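PDB 5TZP: Bcl-2-like protein FPV039 from Fowlpox virus, which blocks apoptosis of the infected host cell by sequestering and inactivating several proapoptotic Bcl-2 proteins, among them BAK1 and BAX. Local coordinates for residues Ile23-Asn31 with Ile95-Lys103; Ile41-Leu49 with Trp140-Asn148. One frame throughout, in Å; residues are numbered along the deposited sequence. Where two conformers were deposited one is given.

Contact 1 (Ile23-Asn31 with Ile95-Lys103); sequences IQNYIIEYN and IAFCAYYSK. With SO4 (sulfate ion), chain O; EDO (1,2-ethanediol), chain C.
Tyr30 lies against the backbone of helix 88-105 at Ala99, with CE2 of its ring 3.4 Å from Ala99 O and CD2 3.9 Å from Ala99 CB. CG stands opposite the backbone N (chi1 -178°), which carries the ring across to the other helix until its hydroxyl arrives beside Tyr100, Tyr30 OH being 3.4 Å from Tyr100 CD1. A water in the plane of the Tyr30 ring joins that hydroxyl to Tyr100 O, while the hydroxyl of Tyr100 itself is bound by Asp65. On another side the aliphatic part of Lys103, in one of its two conformers, passes the ring, CD to Tyr30 CE2 3.8 Å, and its bent end brings NZ to a second water, shared with Tyr30 O and, weakly, Asn31 O.

One turn before Ala99, Ile95 is buried against Ile23 and Tyr26. Its two branches divide the work: CG2 touches Tyr26 CD2 at 3.7 Å, and CD1 meets Ile23 CG1 at 3.9 Å, the two isoleucines crossing at about a right angle. Between Ile95 and Tyr30, the small methyl of Ala99 fits among Tyr26, Ile27 and Tyr30, and here the CA atoms of Ile27 and Ala99 come within 5.1 Å. The helices run in the same general sense, 44° apart, and Ile95 and Ala99 belong to the BH1 motif, so this packing joins helix 14-32 to helix 88-105, which carries the end of that motif, within the Bcl-2 helical bundle.

Asn31 turns its amide back on its own helix, ND2 giving a nearly straight bond to Ile27 O (3.0 Å, 169°) and, in one conformer of Ser102, a weak one to Ser102 OG, whose stronger partner is Tyr113 O. The chemistry thus grades from aliphatic and aromatic at Ile95 to polar at Asn31 and Ser102, implying that burial rather than direct bonding joins these helices.

Contact 2 (Ile41-Leu49 with Trp140-Asn148); sequences IDSISYDVL and WNGIRIYKN. With EDO (1,2-ethanediol), chain H; EDO (1,2-ethanediol), chain E; SO4 (sulfate ion), chain J; EDO (1,2-ethanediol), chain F.
Arg144 reaches Asp42 and Ser45 through two N-H groups at the edge of its guanidinium. NH2 makes a salt bridge with Asp42 OD1 (2.8 Å), meeting it on the syn side but 32° out of the carboxylate plane, while OD1 lies in the guanidinium plane; NE donates to Ser45 OG (2.9 Å, 162°). The same NH2 and NH1 also hold a sulfate, probably from the crystallisation liquor. The side chain is extended from CG to NE, which carries the guanidinium over to the start of helix 43-68, and Ile44 CG2 sits 3.5 Å above the centre of one guanidinium face, with Asn141 ND2 above the other, offset toward the rim.

Asp42 is also the N-cap of helix 43-68: OD1 accepts from Ser45 N (3.0 Å), arriving from the face opposite Arg144 NH2, and OD2 takes the hydroxyl of Ser45 (2.7 Å). A short acidic side chain suits this place, since it caps the helix start and pairs with the arginine at once. The contact thereby fastens the beginning of this helix of the Bcl-2 fold to the 3-10 turns near the C-terminus.

Apolar packing continues along the helix. Val48 sets CG1 against Ile143 CG2 and Tyr146 CB, both at 4.1 Å, while CG2 meets Lys147 CB. Leu49 CD1 touches Ile143 CD1 at 3.8 Å, and Ile143 continues onto Trp88 and Ile92 of helix 88-105.

How the contacts relate
Contacts 1 and 2 have centres 16 Å apart and interlock along the chain, their segments alternating in sequence. They meet through helix 14-32: Glu29 OE2 lies 2.7 Å from Tyr46 OH, a probable hydrogen bond, and Ile23 CG1 packs against Trp140 CH2 at 3.7 Å. Trp140 also gives its indole N-H to Ile18 O of that helix. Contact 1 is the deeper, its centre about 6 Å from the centre of the chain, against about 13 Å for that of contact 2. Both border the bound Bik BH3 peptide, segment 95-103 through Phe97, which packs on an apolar side chain, and contact 2 through Tyr146, whose ring meets an aromatic side chain edge-to-face.

Contact 1 (Ile23-Asn31 with Ile95-Lys103)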
loop_
_atom_site.group_PDB
_atom_site.type_symbol
_atom_site.label_atom_id
_atom_site.label_comp_id
_atom_site.label_asym_id
_atom_site.label_seq_id
_atom_site.Cartn_x
_atom_site.Cartn_y
_atom_site.Cartn_z
ATOM N N ILE A 23 2.095 -7.398 -2.515
ATOM C CA ILE A 23 1.699 -6.574 -1.380
ATOM C C ILE A 23 1.968 -7.294 -0.060
ATOM O O ILE A 23 2.546 -6.726 0.885
ATOM C CB ILE A 23 0.217 -6.220 -1.521
ATOM C CG1 ILE A 23 -0.019 -5.320 -2.735
ATOM C CG2 ILE A 23 -0.266 -5.542 -0.217
ATOM C CD1 ILE A 23 -1.433 -5.221 -3.209
ATOM N N GLN A 24 1.518 -8.540 0.046
ATOM C CA GLN A 24 1.638 -9.270 1.311
ATOM C C GLN A 24 3.091 -9.548 1.660
ATOM O O GLN A 24 3.505 -9.373 2.808
ATOM C CB GLN A 24 0.823 -10.548 1.265
ATOM C CG GLN A 24 0.649 -11.174 2.651
ATOM C CD GLN A 24 -0.383 -12.227 2.747
ATOM O OE1 GLN A 24 -0.928 -12.665 1.747
ATOM N NE2 GLN A 24 -0.603 -12.737 3.928
ATOM N N ASN A 25 3.938 -9.900 0.669
ATOM C CA ASN A 25 5.368 -10.075 0.970
ATOM C C ASN A 25 5.984 -8.772 1.463
ATOM O O ASN A 25 6.801 -8.818 2.392
ATOM C CB ASN A 25 6.095 -10.688 -0.214
ATOM C CG ASN A 25 5.982 -12.168 -0.176
ATOM O OD1 ASN A 25 6.548 -12.799 0.683
ATOM N ND2 ASN A 25 5.272 -12.735 -1.134
ATOM N N TYR A 26 5.651 -7.608 0.874
ATOM C CA TYR A 26 6.202 -6.346 1.371
ATOM C C TYR A 26 5.777 -6.125 2.822
ATOM O O TYR A 26 6.593 -5.776 3.682
ATOM C CB TYR A 26 5.841 -5.160 0.466
ATOM C CG TYR A 26 6.322 -3.882 1.097
ATOM C CD1 TYR A 26 7.658 -3.651 1.260
ATOM C CD2 TYR A 26 5.450 -3.038 1.686
ATOM C CE1 TYR A 26 8.134 -2.514 1.967
ATOM C CE2 TYR A 26 5.922 -1.933 2.401
ATOM C CZ TYR A 26 7.218 -1.726 2.529
ATOM O OH TYR A 26 7.698 -0.661 3.280
ATOM N N ILE A 27 4.493 -6.325 3.133
ATOM C CA ILE A 27 4.020 -6.064 4.491
ATOM C C ILE A 27 4.707 -7.022 5.461
ATOM O O ILE A 27 5.126 -6.633 6.567
ATOM C CB ILE A 27 2.495 -6.145 4.551
ATOM C CG1 ILE A 27 1.922 -4.948 3.792
ATOM C CG2 ILE A 27 2.013 -6.104 6.000
ATOM C CD1 ILE A 27 0.419 -4.913 3.663
ATOM N N ILE A 28 4.917 -8.283 5.070
ATOM C CA ILE A 28 5.688 -9.221 5.906
ATOM C C ILE A 28 7.113 -8.705 6.131
ATOM O O ILE A 28 7.608 -8.744 7.265
ATOM C CB ILE A 28 5.640 -10.606 5.262
ATOM C CG1 ILE A 28 4.217 -11.192 5.378
ATOM C CG2 ILE A 28 6.666 -11.510 5.985
ATOM C CD1 ILE A 28 4.046 -12.366 4.491
ATOM N N GLU A 29 7.779 -8.252 5.082
ATOM C CA GLU A 29 9.130 -7.730 5.244
ATOM C C GLU A 29 9.156 -6.535 6.208
ATOM O O GLU A 29 10.022 -6.426 7.096
ATOM C CB GLU A 29 9.775 -7.397 3.901
ATOM C CG GLU A 29 11.178 -6.740 4.106
ATOM C CD GLU A 29 12.059 -6.716 2.934
ATOM O OE1 GLU A 29 13.132 -6.096 3.077
ATOM O OE2 GLU A 29 11.826 -7.389 1.902
ATOM N N TYR A 30 8.226 -5.617 6.033
ATOM C CA TYR A 30 8.171 -4.418 6.865
ATOM C C TYR A 30 8.012 -4.806 8.324
ATOM O O TYR A 30 8.647 -4.222 9.212
ATOM C CB TYR A 30 7.035 -3.535 6.380
ATOM C CG TYR A 30 6.979 -2.272 7.169
ATOM C CD1 TYR A 30 7.829 -1.178 6.874
ATOM C CD2 TYR A 30 6.128 -2.114 8.243
ATOM C CE1 TYR A 30 7.810 -0.052 7.712
ATOM C CE2 TYR A 30 6.104 -1.018 9.008
ATOM C CZ TYR A 30 6.946 0.001 8.809
ATOM O OH TYR A 30 6.869 1.082 9.691
ATOM N N ASN A 31 7.156 -5.798 8.609
ATOM C CA ASN A 31 6.872 -6.192 9.984
ATOM C C ASN A 31 7.979 -6.981 10.601
ATOM O O ASN A 31 8.245 -6.897 11.849
ATOM C CB ASN A 31 5.602 -6.986 10.056
ATOM C CG ASN A 31 4.451 -6.071 10.250
ATOM O OD1 ASN A 31 4.123 -5.645 11.385
ATOM N ND2 ASN A 31 3.872 -5.696 9.178
ATOM N N ILE A 95 -0.059 1.253 0.236
ATOM C CA ILE A 95 0.721 0.147 0.744
ATOM C C ILE A 95 1.605 0.610 1.872
ATOM O O ILE A 95 1.731 -0.065 2.905
ATOM C CB ILE A 95 1.508 -0.545 -0.391
ATOM C CG1 ILE A 95 0.534 -1.166 -1.404
ATOM C CG2 ILE A 95 2.480 -1.554 0.137
ATOM C CD1 ILE A 95 1.222 -1.596 -2.725
ATOM N N ALA A 96 2.242 1.756 1.714
ATOM C CA ALA A 96 3.119 2.301 2.766
ATOM C C ALA A 96 2.334 2.560 4.061
ATOM O O ALA A 96 2.767 2.143 5.149
ATOM C CB ALA A 96 3.787 3.566 2.277
ATOM N N PHE A 97 1.230 3.260 3.957
ATOM C CA PHE A 97 0.367 3.521 5.110
ATOM C C PHE A 97 -0.051 2.209 5.764
ATOM O O PHE A 97 -0.011 2.087 6.982
ATOM C CB PHE A 97 -0.831 4.332 4.686
ATOM C CG PHE A 97 -1.779 4.504 5.836
ATOM C CD1 PHE A 97 -1.568 5.516 6.776
ATOM C CD2 PHE A 97 -2.866 3.695 5.995
ATOM C CE1 PHE A 97 -2.426 5.634 7.885
ATOM C CE2 PHE A 97 -3.738 3.834 7.096
ATOM C CZ PHE A 97 -3.501 4.776 8.042
ATOM N N CYS A 98 -0.526 1.271 4.972
ATOM C CA CYS A 98 -1.053 0.031 5.513
ATOM C C CYS A 98 0.045 -0.815 6.129
ATOM O O CYS A 98 -0.228 -1.495 7.153
ATOM C CB CYS A 98 -1.815 -0.761 4.460
ATOM S SG CYS A 98 -3.448 -0.076 4.079
ATOM N N ALA A 99 1.260 -0.850 5.564
ATOM C CA ALA A 99 2.380 -1.515 6.225
ATOM C C ALA A 99 2.667 -0.870 7.573
ATOM O O ALA A 99 2.822 -1.557 8.598
ATOM C CB ALA A 99 3.612 -1.513 5.334
ATOM N N TYR A 100 2.779 0.459 7.586
ATOM C CA TYR A 100 3.048 1.192 8.807
ATOM C C TYR A 100 1.984 0.885 9.864
ATOM O O TYR A 100 2.294 0.604 11.044
ATOM C CB TYR A 100 3.075 2.684 8.447
ATOM C CG TYR A 100 3.513 3.598 9.547
ATOM C CD1 TYR A 100 4.866 3.777 9.860
ATOM C CD2 TYR A 100 2.607 4.210 10.405
ATOM C CE1 TYR A 100 5.286 4.537 10.891
ATOM C CE2 TYR A 100 3.020 5.012 11.469
ATOM C CZ TYR A 100 4.369 5.167 11.686
ATOM O OH TYR A 100 4.790 5.932 12.755
ATOM N N TYR A 101 0.716 0.918 9.446
ATOM C CA TYR A 101 -0.433 0.622 10.284
ATOM C C TYR A 101 -0.338 -0.791 10.846
ATOM O O TYR A 101 -0.554 -0.997 12.061
ATOM C CB TYR A 101 -1.708 0.853 9.434
ATOM C CG TYR A 101 -2.991 0.363 10.050
ATOM C CD1 TYR A 101 -3.621 1.061 11.043
ATOM C CD2 TYR A 101 -3.555 -0.819 9.679
ATOM C CE1 TYR A 101 -4.797 0.614 11.599
ATOM C CE2 TYR A 101 -4.724 -1.282 10.238
ATOM C CZ TYR A 101 -5.320 -0.531 11.193
ATOM O OH TYR A 101 -6.499 -0.994 11.774
ATOM N N SER A 102 -0.090 -1.760 9.969
ATOM C CA SER A 102 -0.027 -3.177 10.390
ATOM C C SER A 102 0.928 -3.369 11.552
ATOM O O SER A 102 0.620 -4.080 12.532
ATOM C CB SER A 102 0.433 -4.006 9.194
ATOM O OG SER A 102 0.680 -5.399 9.439
ATOM N N LYS A 103 2.097 -2.736 11.493
ATOM C CA LYS A 103 3.067 -2.895 12.561
ATOM C C LYS A 103 2.573 -2.219 13.832
ATOM O O LYS A 103 2.796 -2.712 14.937
ATOM C CB LYS A 103 4.417 -2.371 12.091
ATOM C CG LYS A 103 5.522 -2.621 13.081
ATOM C CD LYS A 103 6.863 -2.176 12.509
ATOM C CE LYS A 103 8.015 -2.377 13.544
ATOM N NZ LYS A 103 8.297 -3.804 13.892
HETATM S S SO4 O . -2.902 -15.218 5.560
HETATM O O1 SO4 O . -3.235 -14.886 6.968
HETATM O O2 SO4 O . -2.897 -16.703 5.360
HETATM O O3 SO4 O . -1.586 -14.645 5.355
HETATM O O4 SO4 O . -3.873 -14.627 4.618
HETATM C C1 EDO C . -9.863 -2.059 10.727
HETATM O O1 EDO C . -8.962 -0.971 10.641
HETATM C C2 EDO C . -10.568 -2.169 12.025
HETATM O O2 EDO C . -11.503 -1.042 11.946
HETATM O O HOH W 1 5.028 1.038 11.882
HETATM O O HOH W 2 9.726 -4.386 11.692
#

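Contact 2 (Ile41-Leu49 with Trp140-Asn148)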
loop_
_atom_site.group_PDB
_atom_site.type_symbol
_atom_site.label_atom_id
_atom_site.label_comp_id
_atom_site.label_asym_id
_atom_site.label_seq_id
_atom_site.Cartn_x
_atom_site.Cartn_y
_atom_site.Cartn_z
ATOM N N ILE A 41 7.743 -12.857 -7.833
ATOM C CA ILE A 41 8.246 -13.087 -9.175
ATOM C C ILE A 41 9.096 -11.891 -9.643
ATOM O O ILE A 41 10.194 -12.056 -10.181
ATOM C CB ILE A 41 7.068 -13.390 -10.114
ATOM C CG1 ILE A 41 6.374 -14.727 -9.718
ATOM C CG2 ILE A 41 7.545 -13.367 -11.589
ATOM C CD1 ILE A 41 5.081 -14.940 -10.516
ATOM N N ASP A 42 8.587 -10.667 -9.460
ATOM C CA ASP A 42 9.167 -9.454 -10.027
ATOM C C ASP A 42 9.991 -8.746 -8.954
ATOM O O ASP A 42 9.536 -7.810 -8.277
ATOM C CB ASP A 42 8.047 -8.577 -10.599
ATOM C CG ASP A 42 8.594 -7.383 -11.346
ATOM O OD1 ASP A 42 9.801 -7.084 -11.285
ATOM O OD2 ASP A 42 7.725 -6.679 -11.955
ATOM N N SER A 43 11.240 -9.204 -8.808
ATOM C CA SER A 43 12.101 -8.668 -7.749
ATOM C C SER A 43 12.516 -7.217 -8.007
ATOM O O SER A 43 12.659 -6.454 -7.066
ATOM C CB SER A 43 13.334 -9.563 -7.583
ATOM O OG SER A 43 12.958 -10.937 -7.511
ATOM N N ILE A 44 12.698 -6.841 -9.257
ATOM C CA ILE A 44 13.070 -5.462 -9.566
ATOM C C ILE A 44 11.957 -4.536 -9.144
ATOM O O ILE A 44 12.197 -3.539 -8.450
ATOM C CB ILE A 44 13.400 -5.298 -11.050
ATOM C CG1 ILE A 44 14.759 -5.990 -11.319
ATOM C CG2 ILE A 44 13.501 -3.845 -11.473
ATOM C CD1 ILE A 44 15.130 -5.994 -12.851
ATOM N N SER A 45 10.720 -4.870 -9.481
ATOM C CA SER A 45 9.634 -3.998 -9.076
ATOM C C SER A 45 9.389 -4.032 -7.564
ATOM O O SER A 45 9.026 -2.990 -7.000
ATOM C CB SER A 45 8.350 -4.383 -9.800
ATOM O OG SER A 45 8.503 -4.239 -11.231
ATOM N N TYR A 46 9.625 -5.186 -6.935
ATOM C CA TYR A 46 9.544 -5.264 -5.464
ATOM C C TYR A 46 10.506 -4.276 -4.863
ATOM O O TYR A 46 10.141 -3.555 -3.909
ATOM C CB TYR A 46 9.860 -6.697 -5.019
ATOM C CG TYR A 46 9.786 -6.882 -3.531
ATOM C CD1 TYR A 46 8.584 -7.118 -2.895
ATOM C CD2 TYR A 46 10.911 -6.698 -2.752
ATOM C CE1 TYR A 46 8.529 -7.304 -1.511
ATOM C CE2 TYR A 46 10.848 -6.816 -1.345
ATOM C CZ TYR A 46 9.651 -7.140 -0.776
ATOM O OH TYR A 46 9.471 -7.332 0.590
ATOM N N ASP A 47 11.744 -4.225 -5.334
ATOM C CA ASP A 47 12.715 -3.310 -4.735
ATOM C C ASP A 47 12.307 -1.872 -4.947
ATOM O O ASP A 47 12.512 -1.035 -4.062
ATOM C CB ASP A 47 14.099 -3.581 -5.307
ATOM C CG ASP A 47 14.850 -4.730 -4.607
ATOM O OD1 ASP A 47 14.374 -5.145 -3.528
ATOM O OD2 ASP A 47 15.947 -5.088 -5.170
ATOM N N VAL A 48 11.681 -1.561 -6.085
ATOM C CA VAL A 48 11.154 -0.204 -6.280
ATOM C C VAL A 48 10.041 0.107 -5.278
ATOM O O VAL A 48 10.024 1.189 -4.667
ATOM C CB VAL A 48 10.674 0.008 -7.737
ATOM C CG1 VAL A 48 10.025 1.395 -7.866
ATOM C CG2 VAL A 48 11.804 -0.104 -8.735
ATOM N N LEU A 49 9.091 -0.812 -5.133
ATOM C CA LEU A 49 8.015 -0.667 -4.155
ATOM C C LEU A 49 8.585 -0.418 -2.765
ATOM O O LEU A 49 8.137 0.494 -2.038
ATOM C CB LEU A 49 7.122 -1.911 -4.207
ATOM C CG LEU A 49 5.960 -1.890 -3.175
ATOM C CD1 LEU A 49 4.953 -0.807 -3.416
ATOM C CD2 LEU A 49 5.273 -3.240 -3.147
ATOM N N TRP A 140 3.062 -5.081 -12.024
ATOM C CA TRP A 140 3.914 -4.211 -11.211
ATOM C C TRP A 140 4.981 -3.514 -12.049
ATOM O O TRP A 140 5.567 -2.563 -11.551
ATOM C CB TRP A 140 4.546 -4.967 -10.027
ATOM C CG TRP A 140 3.524 -5.519 -9.095
ATOM C CD1 TRP A 140 3.046 -6.785 -9.116
ATOM C CD2 TRP A 140 2.878 -4.788 -8.085
ATOM N NE1 TRP A 140 2.096 -6.880 -8.087
ATOM C CE2 TRP A 140 1.976 -5.670 -7.469
ATOM C CE3 TRP A 140 2.973 -3.476 -7.621
ATOM C CZ2 TRP A 140 1.177 -5.267 -6.370
ATOM C CZ3 TRP A 140 2.235 -3.089 -6.537
ATOM C CH2 TRP A 140 1.293 -3.969 -5.954
ATOM N N ASN A 141 5.168 -3.895 -13.319
ATOM C CA ASN A 141 6.193 -3.240 -14.119
ATOM C C ASN A 141 5.985 -1.742 -14.145
ATOM O O ASN A 141 6.963 -0.974 -14.226
ATOM C CB ASN A 141 6.194 -3.847 -15.539
ATOM C CG ASN A 141 7.424 -3.469 -16.266
ATOM O OD1 ASN A 141 7.414 -2.513 -17.097
ATOM N ND2 ASN A 141 8.463 -4.170 -16.007
ATOM N N GLY A 142 4.726 -1.278 -14.134
ATOM C CA GLY A 142 4.491 0.152 -14.251
ATOM C C GLY A 142 5.028 0.975 -13.094
ATOM O O GLY A 142 5.249 2.182 -13.267
ATOM N N ILE A 143 5.311 0.326 -11.956
ATOM C CA ILE A 143 5.865 1.029 -10.807
ATOM C C ILE A 143 7.297 1.460 -11.060
ATOM O O ILE A 143 7.841 2.292 -10.331
ATOM C CB ILE A 143 5.765 0.192 -9.544
ATOM C CG1 ILE A 143 5.687 1.119 -8.323
ATOM C CG2 ILE A 143 6.949 -0.763 -9.416
ATOM C CD1 ILE A 143 5.396 0.315 -7.003
ATOM N N ARG A 144 7.967 0.870 -12.079
ATOM C CA ARG A 144 9.394 1.111 -12.280
ATOM C C ARG A 144 9.716 2.553 -12.643
ATOM O O ARG A 144 10.884 2.953 -12.600
ATOM C CB ARG A 144 9.987 0.113 -13.236
ATOM C CG ARG A 144 9.975 -1.291 -12.733
ATOM C CD ARG A 144 10.421 -2.230 -13.830
ATOM N NE ARG A 144 10.407 -3.620 -13.368
ATOM C CZ ARG A 144 10.990 -4.611 -13.995
ATOM N NH1 ARG A 144 11.669 -4.405 -15.130
ATOM N NH2 ARG A 144 10.981 -5.873 -13.550
ATOM N N ILE A 145 8.710 3.350 -13.000
ATOM C CA ILE A 145 8.946 4.773 -13.206
ATOM C C ILE A 145 9.419 5.481 -11.953
ATOM O O ILE A 145 9.923 6.602 -12.071
ATOM C CB ILE A 145 7.715 5.431 -13.829
ATOM C CG1 ILE A 145 6.507 5.433 -12.910
ATOM C CG2 ILE A 145 7.433 4.833 -15.238
ATOM C CD1 ILE A 145 5.402 6.326 -13.382
ATOM N N TYR A 146 9.245 4.838 -10.802
ATOM C CA TYR A 146 9.759 5.382 -9.551
ATOM C C TYR A 146 11.035 4.770 -9.098
ATOM O O TYR A 146 11.473 5.040 -7.956
ATOM C CB TYR A 146 8.712 5.226 -8.454
ATOM C CG TYR A 146 7.439 6.011 -8.765
ATOM C CD1 TYR A 146 7.536 7.342 -9.289
ATOM C CD2 TYR A 146 6.278 5.431 -8.763
ATOM C CE1 TYR A 146 6.354 8.057 -9.621
ATOM C CE2 TYR A 146 5.141 6.135 -9.065
ATOM C CZ TYR A 146 5.169 7.377 -9.463
ATOM O OH TYR A 146 3.919 7.926 -9.771
ATOM N N LYS A 147 11.748 4.031 -9.961
ATOM C CA LYS A 147 13.103 3.603 -9.617
ATOM C C LYS A 147 14.030 4.761 -9.522
ATOM O O LYS A 147 14.037 5.641 -10.375
ATOM C CB LYS A 147 13.571 2.609 -10.680
ATOM C CG LYS A 147 14.865 1.916 -10.349
ATOM C CD LYS A 147 15.143 0.752 -11.278
ATOM C CE LYS A 147 16.471 0.104 -11.192
ATOM N NZ LYS A 147 16.911 -0.192 -9.760
ATOM N N ASN A 148 14.851 4.756 -8.489
ATOM C CA ASN A 148 15.152 6.090 -7.970
ATOM C C ASN A 148 14.385 7.410 -8.482
ATOM O O ASN A 148 14.840 8.285 -9.325
ATOM C CB ASN A 148 16.377 6.188 -8.465
ATOM C CG ASN A 148 17.308 5.321 -7.796
ATOM O OD1 ASN A 148 17.111 4.220 -7.125
ATOM N ND2 ASN A 148 18.353 5.817 -7.949
ATOM O OXT ASN A 148 13.201 7.634 -8.129
HETATM C C1 EDO H . 16.077 0.578 -6.669
HETATM O O1 EDO H . 16.895 1.426 -7.548
HETATM C C2 EDO H . 14.703 1.064 -6.232
HETATM O O2 EDO H . 14.258 2.480 -6.465
HETATM C C1 EDO E . 4.624 -10.294 -7.852
HETATM O O1 EDO E . 5.788 -10.309 -8.763
HETATM C C2 EDO E . 4.007 -11.668 -7.814
HETATM O O2 EDO E . 4.935 -12.592 -7.185
HETATM S S SO4 J . 12.621 -8.015 -16.151
HETATM O O1 SO4 J . 12.296 -8.076 -14.748
HETATM O O2 SO4 J . 14.043 -8.468 -16.344
HETATM O O3 SO4 J . 11.578 -8.858 -16.769
HETATM O O4 SO4 J . 12.569 -6.670 -16.748
HETATM C C1 EDO F . 18.748 -4.574 -10.581
HETATM O O1 EDO F . 18.121 -4.807 -9.311
HETATM C C2 EDO F . 18.391 -3.174 -11.072
HETATM O O2 EDO F . 18.933 -2.024 -10.322
HETATM O O HOH W 3 5.089 -7.428 -12.420
HETATM O O HOH W 4 7.994 -6.709 -14.810
HETATM O O HOH W 5 14.865 -2.240 -8.521
HETATM O O HOH W 6 11.634 3.510 -5.587
#